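Local coordinates for UDP-N-acetylglucosamine 4,6-dehydratase (Vibrio fischeri, PDB 3PVZ), which probably acts as an NAD-binding lyase that removes water from UDP-N-acetylglucosamine, at residues Q35-G48 with F106-S120. Numbering follows the deposited sequence.
With NA (sodium ion), chain H; NA (sodium ion), chain I; NA (sodium ion), chain J; NAD (nicotinamide-adenine-dinucleotide), chain E.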
loop_
_atom_site.group_PDB
_atom_site.type_symbol
_atom_site.label_atom_id
_atom_site.label_comp_id
_atom_site.label_asym_id
_atom_site.label_seq_id
_atom_site.Cartn_x
_atom_site.Cartn_y
_atom_site.Cartn_z
ATOM N N GLN A 35 -2.890 -23.895 -19.817
ATOM C CA GLN A 35 -4.131 -23.658 -20.570
ATOM C C GLN A 35 -5.136 -22.776 -19.852
ATOM O O GLN A 35 -6.377 -22.803 -20.184
ATOM C CB GLN A 35 -4.857 -24.988 -20.969
ATOM C CG GLN A 35 -4.625 -26.161 -20.152
ATOM C CD GLN A 35 -5.383 -27.420 -20.655
ATOM O OE1 GLN A 35 -6.471 -27.319 -21.245
ATOM N NE2 GLN A 35 -4.799 -28.577 -20.432
ATOM N N SER A 36 -4.694 -22.028 -18.861
ATOM C CA SER A 36 -5.657 -21.220 -18.116
ATOM C C SER A 36 -5.218 -19.787 -17.986
ATOM O O SER A 36 -4.010 -19.404 -18.180
ATOM C CB SER A 36 -5.953 -21.836 -16.734
ATOM O OG SER A 36 -6.209 -23.209 -16.877
ATOM N N ARG A 37 -6.238 -18.972 -17.782
ATOM C CA ARG A 37 -6.140 -17.554 -17.573
ATOM C C ARG A 37 -6.316 -17.181 -16.111
ATOM O O ARG A 37 -7.287 -17.600 -15.472
ATOM C CB ARG A 37 -7.249 -16.921 -18.378
ATOM C CG ARG A 37 -7.161 -17.230 -19.907
ATOM C CD ARG A 37 -8.412 -16.847 -20.627
ATOM N NE ARG A 37 -9.535 -17.676 -20.189
ATOM C CZ ARG A 37 -10.786 -17.532 -20.594
ATOM N NH1 ARG A 37 -11.702 -18.388 -20.173
ATOM N NH2 ARG A 37 -11.129 -16.566 -21.426
ATOM N N PHE A 38 -5.442 -16.327 -15.598
ATOM C CA PHE A 38 -5.432 -15.959 -14.197
ATOM C C PHE A 38 -5.479 -14.463 -13.988
ATOM O O PHE A 38 -4.728 -13.692 -14.619
ATOM C CB PHE A 38 -4.203 -16.494 -13.441
ATOM C CG PHE A 38 -4.009 -17.971 -13.518
ATOM C CD1 PHE A 38 -4.340 -18.772 -12.444
ATOM C CD2 PHE A 38 -3.533 -18.561 -14.658
ATOM C CE1 PHE A 38 -4.168 -20.133 -12.499
ATOM C CE2 PHE A 38 -3.398 -19.930 -14.741
ATOM C CZ PHE A 38 -3.698 -20.717 -13.662
ATOM N N LEU A 39 -6.263 -14.073 -12.981
ATOM C CA LEU A 39 -6.309 -12.736 -12.462
ATOM C C LEU A 39 -5.886 -12.796 -10.975
ATOM O O LEU A 39 -6.489 -13.502 -10.232
ATOM C CB LEU A 39 -7.750 -12.215 -12.583
ATOM C CG LEU A 39 -8.031 -10.837 -11.972
ATOM C CD1 LEU A 39 -6.981 -9.714 -12.490
ATOM C CD2 LEU A 39 -9.471 -10.430 -12.150
ATOM N N VAL A 40 -4.870 -12.024 -10.551
ATOM C CA VAL A 40 -4.459 -11.973 -9.170
ATOM C C VAL A 40 -4.630 -10.576 -8.667
ATOM O O VAL A 40 -3.899 -9.645 -9.060
ATOM C CB VAL A 40 -2.961 -12.412 -9.002
ATOM C CG1 VAL A 40 -2.565 -12.471 -7.526
ATOM C CG2 VAL A 40 -2.772 -13.774 -9.672
ATOM N N LEU A 41 -5.556 -10.443 -7.737
ATOM C CA LEU A 41 -5.833 -9.212 -7.067
ATOM C C LEU A 41 -5.021 -9.122 -5.785
ATOM O O LEU A 41 -4.898 -10.035 -5.046
ATOM C CB LEU A 41 -7.323 -9.181 -6.725
ATOM C CG LEU A 41 -8.193 -9.422 -7.942
ATOM C CD1 LEU A 41 -9.650 -9.241 -7.558
ATOM C CD2 LEU A 41 -7.793 -8.491 -9.096
ATOM N N GLY A 42 -4.535 -7.944 -5.492
ATOM C CA GLY A 42 -3.566 -7.768 -4.429
ATOM C C GLY A 42 -2.295 -8.510 -4.736
ATOM O O GLY A 42 -1.548 -8.954 -3.819
ATOM N N GLY A 43 -2.008 -8.608 -6.021
ATOM C CA GLY A 43 -0.892 -9.424 -6.459
ATOM C C GLY A 43 0.459 -8.797 -6.229
ATOM O O GLY A 43 1.407 -9.458 -6.484
ATOM N N ALA A 44 0.552 -7.525 -5.847
ATOM C CA ALA A 44 1.849 -6.934 -5.433
ATOM C C ALA A 44 2.135 -7.117 -3.936
ATOM O O ALA A 44 3.156 -6.681 -3.443
ATOM C CB ALA A 44 1.937 -5.452 -5.788
ATOM N N GLY A 45 1.231 -7.757 -3.223
ATOM C CA GLY A 45 1.360 -7.899 -1.783
ATOM C C GLY A 45 2.225 -9.106 -1.496
ATOM O O GLY A 45 2.680 -9.797 -2.422
ATOM N N SER A 46 2.426 -9.411 -0.215
ATOM C CA SER A 46 3.356 -10.478 0.145
ATOM C C SER A 46 2.880 -11.842 -0.305
ATOM O O SER A 46 3.624 -12.514 -1.023
ATOM C CB SER A 46 3.676 -10.463 1.641
ATOM O OG SER A 46 4.541 -9.361 1.908
ATOM N N ILE A 47 1.676 -12.274 0.054
ATOM C CA ILE A 47 1.206 -13.542 -0.499
ATOM C C ILE A 47 0.871 -13.423 -2.026
ATOM O O ILE A 47 1.197 -14.333 -2.839
ATOM C CB ILE A 47 0.040 -14.097 0.277
ATOM C CG1 ILE A 47 0.447 -14.287 1.767
ATOM C CG2 ILE A 47 -0.336 -15.436 -0.355
ATOM C CD1 ILE A 47 -0.688 -14.434 2.841
ATOM N N GLY A 48 0.344 -12.266 -2.434
ATOM C CA GLY A 48 0.033 -12.006 -3.840
ATOM C C GLY A 48 1.201 -12.268 -4.759
ATOM O O GLY A 48 1.091 -12.938 -5.746
ATOM N N PHE A 106 -11.953 -1.782 -16.448
ATOM C CA PHE A 106 -10.992 -2.849 -16.803
ATOM C C PHE A 106 -11.715 -4.182 -16.910
ATOM O O PHE A 106 -11.495 -4.909 -17.842
ATOM C CB PHE A 106 -9.853 -2.840 -15.773
ATOM C CG PHE A 106 -9.053 -4.100 -15.658
ATOM C CD1 PHE A 106 -7.991 -4.327 -16.473
ATOM C CD2 PHE A 106 -9.243 -4.973 -14.614
ATOM C CE1 PHE A 106 -7.180 -5.460 -16.306
ATOM C CE2 PHE A 106 -8.411 -6.114 -14.455
ATOM C CZ PHE A 106 -7.427 -6.351 -15.316
ATOM N N ILE A 107 -12.618 -4.476 -15.993
ATOM C CA ILE A 107 -13.398 -5.717 -16.043
ATOM C C ILE A 107 -14.412 -5.684 -17.163
ATOM O O ILE A 107 -14.562 -6.632 -17.846
ATOM C CB ILE A 107 -14.119 -5.975 -14.729
ATOM C CG1 ILE A 107 -13.055 -6.212 -13.654
ATOM C CG2 ILE A 107 -15.162 -7.178 -14.848
ATOM C CD1 ILE A 107 -12.267 -7.495 -13.780
ATOM N N LYS A 108 -15.067 -4.579 -17.382
ATOM C CA LYS A 108 -16.046 -4.491 -18.486
ATOM C C LYS A 108 -15.375 -4.702 -19.874
ATOM O O LYS A 108 -15.926 -5.347 -20.766
ATOM C CB LYS A 108 -16.712 -3.126 -18.431
ATOM C CG LYS A 108 -17.867 -2.966 -19.349
ATOM C CD LYS A 108 -18.448 -1.566 -19.312
ATOM C CE LYS A 108 -19.509 -1.447 -20.415
ATOM N NZ LYS A 108 -18.973 -0.934 -21.655
ATOM N N ALA A 109 -14.159 -4.161 -20.043
ATOM C CA ALA A 109 -13.474 -4.309 -21.299
ATOM C C ALA A 109 -12.994 -5.754 -21.485
ATOM O O ALA A 109 -12.906 -6.248 -22.601
ATOM C CB ALA A 109 -12.282 -3.283 -21.412
ATOM N N ASP A 110 -12.663 -6.438 -20.407
ATOM C CA ASP A 110 -12.060 -7.764 -20.494
ATOM C C ASP A 110 -12.719 -8.689 -19.564
ATOM O O ASP A 110 -13.833 -9.230 -19.925
ATOM C CB ASP A 110 -10.532 -7.677 -20.221
ATOM C CG ASP A 110 -9.851 -9.016 -20.350
ATOM O OD1 ASP A 110 -10.618 -9.985 -20.642
ATOM O OD2 ASP A 110 -8.583 -9.098 -20.098
ATOM N N GLY A 111 -12.155 -8.867 -18.359
ATOM C CA GLY A 111 -12.728 -9.777 -17.352
ATOM C C GLY A 111 -12.750 -11.282 -17.624
ATOM O O GLY A 111 -13.276 -12.055 -16.877
ATOM N N GLN A 112 -12.146 -11.707 -18.698
ATOM C CA GLN A 112 -12.170 -13.100 -19.129
ATOM C C GLN A 112 -11.026 -13.860 -18.504
ATOM O O GLN A 112 -9.873 -13.749 -19.001
ATOM C CB GLN A 112 -11.997 -13.080 -20.659
ATOM C CG GLN A 112 -13.235 -12.639 -21.382
ATOM C CD GLN A 112 -14.295 -13.715 -21.338
ATOM O OE1 GLN A 112 -14.116 -14.824 -21.869
ATOM N NE2 GLN A 112 -15.362 -13.423 -20.693
ATOM N N TYR A 113 -11.331 -14.582 -17.415
ATOM C CA TYR A 113 -10.344 -15.330 -16.621
ATOM C C TYR A 113 -10.936 -16.674 -16.244
ATOM O O TYR A 113 -12.128 -16.809 -16.194
ATOM C CB TYR A 113 -9.932 -14.604 -15.352
ATOM C CG TYR A 113 -9.363 -13.254 -15.637
ATOM C CD1 TYR A 113 -8.049 -13.094 -16.022
ATOM C CD2 TYR A 113 -10.114 -12.123 -15.480
ATOM C CE1 TYR A 113 -7.543 -11.838 -16.298
ATOM C CE2 TYR A 113 -9.597 -10.862 -15.746
ATOM C CZ TYR A 113 -8.319 -10.725 -16.146
ATOM O OH TYR A 113 -7.833 -9.437 -16.413
ATOM N N ASP A 114 -10.094 -17.679 -16.023
ATOM C CA ASP A 114 -10.577 -18.979 -15.556
ATOM C C ASP A 114 -10.504 -19.004 -14.029
ATOM O O ASP A 114 -11.444 -19.487 -13.364
ATOM C CB ASP A 114 -9.768 -20.099 -16.172
ATOM C CG ASP A 114 -9.862 -20.105 -17.677
ATOM O OD1 ASP A 114 -11.005 -20.315 -18.150
ATOM O OD2 ASP A 114 -8.809 -19.885 -18.380
ATOM N N TYR A 115 -9.444 -18.387 -13.491
ATOM C CA TYR A 115 -9.168 -18.427 -12.081
ATOM C C TYR A 115 -8.886 -17.010 -11.608
ATOM O O TYR A 115 -8.043 -16.289 -12.177
ATOM C CB TYR A 115 -7.961 -19.300 -11.770
ATOM C CG TYR A 115 -8.071 -20.793 -12.100
ATOM C CD1 TYR A 115 -8.653 -21.663 -11.213
ATOM C CD2 TYR A 115 -7.495 -21.323 -13.269
ATOM C CE1 TYR A 115 -8.757 -23.019 -11.494
ATOM C CE2 TYR A 115 -7.579 -22.623 -13.552
ATOM C CZ TYR A 115 -8.220 -23.487 -12.663
ATOM O OH TYR A 115 -8.343 -24.813 -12.939
ATOM N N VAL A 116 -9.619 -16.604 -10.576
ATOM C CA VAL A 116 -9.472 -15.271 -9.997
ATOM C C VAL A 116 -9.024 -15.457 -8.542
ATOM O O VAL A 116 -9.670 -16.165 -7.809
ATOM C CB VAL A 116 -10.773 -14.465 -10.104
ATOM C CG1 VAL A 116 -10.583 -13.082 -9.435
ATOM C CG2 VAL A 116 -11.189 -14.343 -11.605
ATOM N N LEU A 117 -7.874 -14.874 -8.179
ATOM C CA LEU A 117 -7.284 -15.023 -6.852
ATOM C C LEU A 117 -7.254 -13.643 -6.180
ATOM O O LEU A 117 -6.788 -12.675 -6.771
ATOM C CB LEU A 117 -5.855 -15.585 -6.952
ATOM C CG LEU A 117 -5.681 -17.014 -7.477
ATOM C CD1 LEU A 117 -5.710 -17.027 -9.022
ATOM C CD2 LEU A 117 -4.380 -17.661 -6.986
ATOM N N ASN A 118 -7.823 -13.535 -4.990
ATOM C CA ASN A 118 -7.872 -12.269 -4.270
ATOM C C ASN A 118 -7.039 -12.347 -3.013
ATOM O O ASN A 118 -7.450 -12.947 -2.028
ATOM C CB ASN A 118 -9.317 -11.921 -3.935
ATOM C CG ASN A 118 -9.494 -10.511 -3.319
ATOM O OD1 ASN A 118 -8.553 -9.780 -3.109
ATOM N ND2 ASN A 118 -10.735 -10.127 -3.117
ATOM N N LEU A 119 -5.856 -11.734 -3.065
ATOM C CA LEU A 119 -4.975 -11.651 -1.933
ATOM C C LEU A 119 -4.909 -10.191 -1.513
ATOM O O LEU A 119 -3.954 -9.781 -0.889
ATOM C CB LEU A 119 -3.542 -12.136 -2.291
ATOM C CG LEU A 119 -3.357 -13.655 -2.441
ATOM C CD1 LEU A 119 -3.892 -14.405 -1.207
ATOM C CD2 LEU A 119 -3.978 -14.158 -3.750
ATOM N N SER A 120 -5.957 -9.415 -1.801
ATOM C CA SER A 120 -5.974 -8.012 -1.390
ATOM C C SER A 120 -6.710 -7.930 -0.056
ATOM O O SER A 120 -7.602 -8.727 0.194
ATOM C CB SER A 120 -6.633 -7.148 -2.457
ATOM O OG SER A 120 -8.056 -7.266 -2.392
HETATM NA NA NA H . -15.292 -16.691 -22.320
HETATM NA NA NA I . -8.535 -23.177 -21.387
HETATM NA NA NA J . -14.382 -7.369 -24.257
HETATM P PA NAD E . -0.200 -7.475 2.192
HETATM O O1A NAD E . -0.403 -6.200 2.945
HETATM O O2A NAD E . 1.255 -7.672 1.895
HETATM O O5B NAD E . -0.749 -7.367 0.704
HETATM C C5B NAD E . -2.126 -6.953 0.569
HETATM C C4B NAD E . -2.167 -6.371 -0.848
HETATM O O4B NAD E . -3.458 -5.924 -1.209
HETATM C C3B NAD E . -1.202 -5.146 -0.952
HETATM O O3B NAD E . -0.300 -5.293 -2.030
HETATM C C2B NAD E . -2.181 -3.966 -1.157
HETATM O O2B NAD E . -1.620 -2.846 -1.831
HETATM C C1B NAD E . -3.288 -4.727 -1.922
HETATM N N9A NAD E . -4.548 -3.999 -1.871
HETATM C C8A NAD E . -5.195 -3.572 -0.777
HETATM N N7A NAD E . -6.258 -2.908 -1.093
HETATM C C5A NAD E . -6.373 -2.970 -2.455
HETATM C C6A NAD E . -7.276 -2.456 -3.382
HETATM N N6A NAD E . -8.374 -1.795 -2.890
HETATM N N1A NAD E . -7.087 -2.656 -4.682
HETATM C C2A NAD E . -6.019 -3.315 -5.120
HETATM N N3A NAD E . -5.133 -3.791 -4.281
HETATM C C4A NAD E . -5.276 -3.644 -2.971
HETATM O O3 NAD E . -0.883 -8.680 3.012
HETATM P PN NAD E . -0.332 -10.198 2.799
HETATM O O1N NAD E . 0.675 -10.539 3.884
HETATM O O2N NAD E . 0.136 -10.616 1.466
HETATM O O5D NAD E . -1.668 -11.019 3.317
HETATM C C5D NAD E . -2.660 -11.090 2.304
HETATM C C4D NAD E . -3.890 -11.819 2.859
HETATM O O4D NAD E . -3.475 -12.992 3.629
HETATM C C3D NAD E . -4.635 -10.907 3.859
HETATM O O3D NAD E . -6.050 -11.195 3.936
HETATM C C2D NAD E . -4.043 -11.339 5.220
HETATM O O2D NAD E . -4.923 -11.056 6.319
HETATM C C1D NAD E . -3.897 -12.846 5.014
HETATM N N1N NAD E . -2.942 -13.452 5.953
HETATM C C2N NAD E . -1.669 -13.038 5.924
HETATM C C3N NAD E . -0.727 -13.584 6.771
HETATM C C7N NAD E . 0.671 -13.122 6.773
HETATM O O7N NAD E . 1.410 -13.616 7.622
HETATM N N7N NAD E . 1.133 -12.186 5.929
HETATM C C4N NAD E . -1.118 -14.596 7.682
HETATM C C5N NAD E . -2.441 -15.008 7.670
HETATM C C6N NAD E . -3.347 -14.408 6.795
HETATM O O HOH W 1 -8.501 -25.393 -21.211
HETATM O O HOH W 2 -14.714 -17.654 -20.241
HETATM O O HOH W 3 -1.030 -10.143 -1.059
HETATM O O HOH W 4 -15.104 -7.893 -22.031
HETATM O O HOH W 5 -16.877 -15.815 -20.990
HETATM O O HOH W 6 -9.049 -21.025 -20.825
#
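Arg37 and Asp114 grip each other four times where two parallel strands begin. The NE and NH1 edge of the Arg37 guanidinium meets both Asp114 oxygens, NE reaching OD2 (2.9 Å) and NH1 reaching OD1 (2.9 Å), its plane turned 51° from the carboxylate's. OD2 also takes the Arg37 backbone N on its anti lone pair, while Asp114 N returns a bond to Arg37 O. With CG beside its own backbone N (chi1 -59°) and a bend at chi3, the arginine curls back to its partner.

Strands 37-41 and 115-118 then run on as central neighbours of the Rossmann sheet, Leu39 N bonding Tyr115 O (3.0 Å). On one face, the flat Tyr113 ring takes the aliphatic Leu39 CB over its centre, a CH-pi contact; its OH bonds His64. On the other, Phe38 and Tyr115 are displaced until their rings hardly overlap, Phe38 CE1 3.6 Å from Tyr115 CD2.

Gly42, at positive phi (63°), suits the turn, its CA 3.7 Å from Ser120 CB. After this GxGxxG-type turn, Ser46 N and Ile47 N bond NAD O2A and O2N. The ion pair thus ties the strands' N-terminal ends, while the helix start beyond them probably favours the phosphates' negative charge.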